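PDB 2FLF: fuculose-1-phosphate aldolase from Thermus thermophilus, which belongs to the class II aldolase/adducin family and has an AraD-like alpha/beta fold. Local coordinates for residues B[35-40]-B[55-60]. Residues are numbered along the deposited sequence; the frame is centred on the assembly and turned at random.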
loop_
_atom_site.group_PDB
_atom_site.type_symbol
_atom_site.label_atom_id
_atom_site.label_comp_id
_atom_site.label_asym_id
_atom_site.label_seq_id
_atom_site.Cartn_x
_atom_site.Cartn_y
_atom_site.Cartn_z
ATOM N N GLY B 35 -2.151 37.943 12.338
ATOM C CA GLY B 35 -3.483 37.952 12.918
ATOM C C GLY B 35 -3.532 36.862 13.972
ATOM O O GLY B 35 -3.181 37.077 15.134
ATOM N N GLY B 36 -3.964 35.677 13.570
ATOM C CA GLY B 36 -4.008 34.574 14.504
ATOM C C GLY B 36 -3.351 33.431 13.781
ATOM O O GLY B 36 -2.133 33.335 13.724
ATOM N N PHE B 37 -4.175 32.571 13.204
ATOM C CA PHE B 37 -3.672 31.456 12.449
ATOM C C PHE B 37 -4.441 31.287 11.126
ATOM O O PHE B 37 -5.467 31.923 10.909
ATOM C CB PHE B 37 -3.717 30.186 13.311
ATOM C CG PHE B 37 -5.080 29.857 13.885
ATOM C CD1 PHE B 37 -6.045 29.206 13.121
ATOM C CD2 PHE B 37 -5.372 30.136 15.216
ATOM C CE1 PHE B 37 -7.280 28.834 13.677
ATOM C CE2 PHE B 37 -6.601 29.770 15.775
ATOM C CZ PHE B 37 -7.558 29.116 15.002
ATOM N N LEU B 38 -3.912 30.461 10.230
ATOM C CA LEU B 38 -4.552 30.195 8.949
ATOM C C LEU B 38 -4.808 28.691 8.940
ATOM O O LEU B 38 -3.869 27.901 8.791
ATOM C CB LEU B 38 -3.618 30.585 7.815
ATOM C CG LEU B 38 -4.146 30.550 6.384
ATOM C CD1 LEU B 38 -5.293 31.537 6.202
ATOM C CD2 LEU B 38 -2.996 30.871 5.446
ATOM N N ILE B 39 -6.081 28.314 9.093
ATOM C CA ILE B 39 -6.510 26.923 9.180
ATOM C C ILE B 39 -7.410 26.489 8.032
ATOM O O ILE B 39 -8.104 27.320 7.453
ATOM C CB ILE B 39 -7.252 26.701 10.529
ATOM C CG1 ILE B 39 -7.499 25.220 10.776
ATOM C CG2 ILE B 39 -8.596 27.445 10.531
ATOM C CD1 ILE B 39 -7.792 24.934 12.226
ATOM N N THR B 40 -7.414 25.198 7.699
ATOM C CA THR B 40 -8.268 24.738 6.591
ATOM C C THR B 40 -9.735 24.876 6.982
ATOM O O THR B 40 -10.063 24.924 8.161
ATOM C CB THR B 40 -8.029 23.242 6.197
ATOM O OG1 THR B 40 -8.347 22.398 7.305
ATOM C CG2 THR B 40 -6.604 23.004 5.751
ATOM N N LEU B 55 -9.067 29.742 5.809
ATOM C CA LEU B 55 -9.647 30.889 6.498
ATOM C C LEU B 55 -8.784 31.360 7.649
ATOM O O LEU B 55 -8.221 30.553 8.378
ATOM C CB LEU B 55 -11.020 30.484 7.024
ATOM C CG LEU B 55 -11.556 31.084 8.324
ATOM C CD1 LEU B 55 -12.414 32.309 8.038
ATOM C CD2 LEU B 55 -12.400 30.039 9.026
ATOM N N GLU B 56 -8.696 32.673 7.821
ATOM C CA GLU B 56 -7.906 33.251 8.906
ATOM C C GLU B 56 -8.728 33.364 10.182
ATOM O O GLU B 56 -9.862 33.827 10.152
ATOM C CB GLU B 56 -7.389 34.637 8.512
ATOM C CG GLU B 56 -6.012 34.652 7.862
ATOM C CD GLU B 56 -4.955 35.309 8.740
ATOM O OE1 GLU B 56 -3.825 35.510 8.247
ATOM O OE2 GLU B 56 -5.249 35.619 9.916
ATOM N N VAL B 57 -8.140 32.943 11.298
ATOM C CA VAL B 57 -8.810 32.972 12.596
ATOM C C VAL B 57 -7.921 33.740 13.548
ATOM O O VAL B 57 -6.727 33.492 13.616
ATOM C CB VAL B 57 -9.038 31.524 13.157
ATOM C CG1 VAL B 57 -9.973 31.546 14.332
ATOM C CG2 VAL B 57 -9.628 30.644 12.106
ATOM N N PRO B 58 -8.485 34.712 14.274
ATOM C CA PRO B 58 -7.710 35.519 15.230
ATOM C C PRO B 58 -7.564 34.776 16.548
ATOM O O PRO B 58 -8.327 33.843 16.812
ATOM C CB PRO B 58 -8.560 36.774 15.372
ATOM C CG PRO B 58 -9.966 36.226 15.248
ATOM C CD PRO B 58 -9.834 35.278 14.076
ATOM N N LEU B 59 -6.601 35.168 17.380
ATOM C CA LEU B 59 -6.430 34.474 18.670
ATOM C C LEU B 59 -7.471 34.987 19.644
ATOM O O LEU B 59 -7.595 34.490 20.761
ATOM C CB LEU B 59 -5.065 34.750 19.313
ATOM C CG LEU B 59 -3.696 34.582 18.662
ATOM C CD1 LEU B 59 -3.490 35.600 17.561
ATOM C CD2 LEU B 59 -2.639 34.780 19.741
ATOM N N GLU B 60 -8.233 35.975 19.197
ATOM C CA GLU B 60 -9.208 36.621 20.050
ATOM C C GLU B 60 -10.698 36.613 19.702
ATOM O O GLU B 60 -11.118 37.092 18.647
ATOM C CB GLU B 60 -8.747 38.054 20.231
ATOM C CG GLU B 60 -8.064 38.568 18.975
ATOM C CD GLU B 60 -7.625 40.007 19.094
ATOM O OE1 GLU B 60 -8.508 40.894 19.148
ATOM O OE2 GLU B 60 -6.396 40.245 19.139
#
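Phe37 and Ile39 pair with Val57 and Leu55 through four backbone hydrogen bonds, which join strand 37-40 to strand 54-57, an outermost strand of the sheet within this chain. Phe37 N donates to Val57 O at 2.7 Å, and Val57 N returns a nearly straight bond to Phe37 O at 2.9 Å. Ile39 and Leu55 exchange the second pair: Ile39 N to Leu55 O is 3.2 Å, and Leu55 N to Ile39 O is 3.1 Å. Leu38 and Glu56 form the antiparallel non-hydrogen-bonded pair between them.

Apolar side-chain contacts lie on both faces. On one, Phe37 and Val57 lie side by side. With chi1 at 55°, Phe37 CG sits between its backbone N and carbonyl carbon, and the ring leans over Val57. Val57 CB stands 3.6 Å from the Phe37 ring centroid in a CH-pi contact over the ring face. Ile39 CG2 meets the ring edge in plane and packs on Val57 CG2 at 3.7 Å. Helix 71-80 packs on Phe37 and Ile39. On the other face, Leu38 CD1 touches Glu56 CG at 3.6 Å, the two side chains crossing at about a right angle. Helix 2-18 packs on Leu38 there.

Next to Phe37, Gly36 CA makes a CA-H...O contact with Val57 O. That carbonyl also accepts from Phe37 N. Backbone bonding thus sets the register, while Phe37 and Ile39, packed on Val57, also join this sheet edge to helix 71-80.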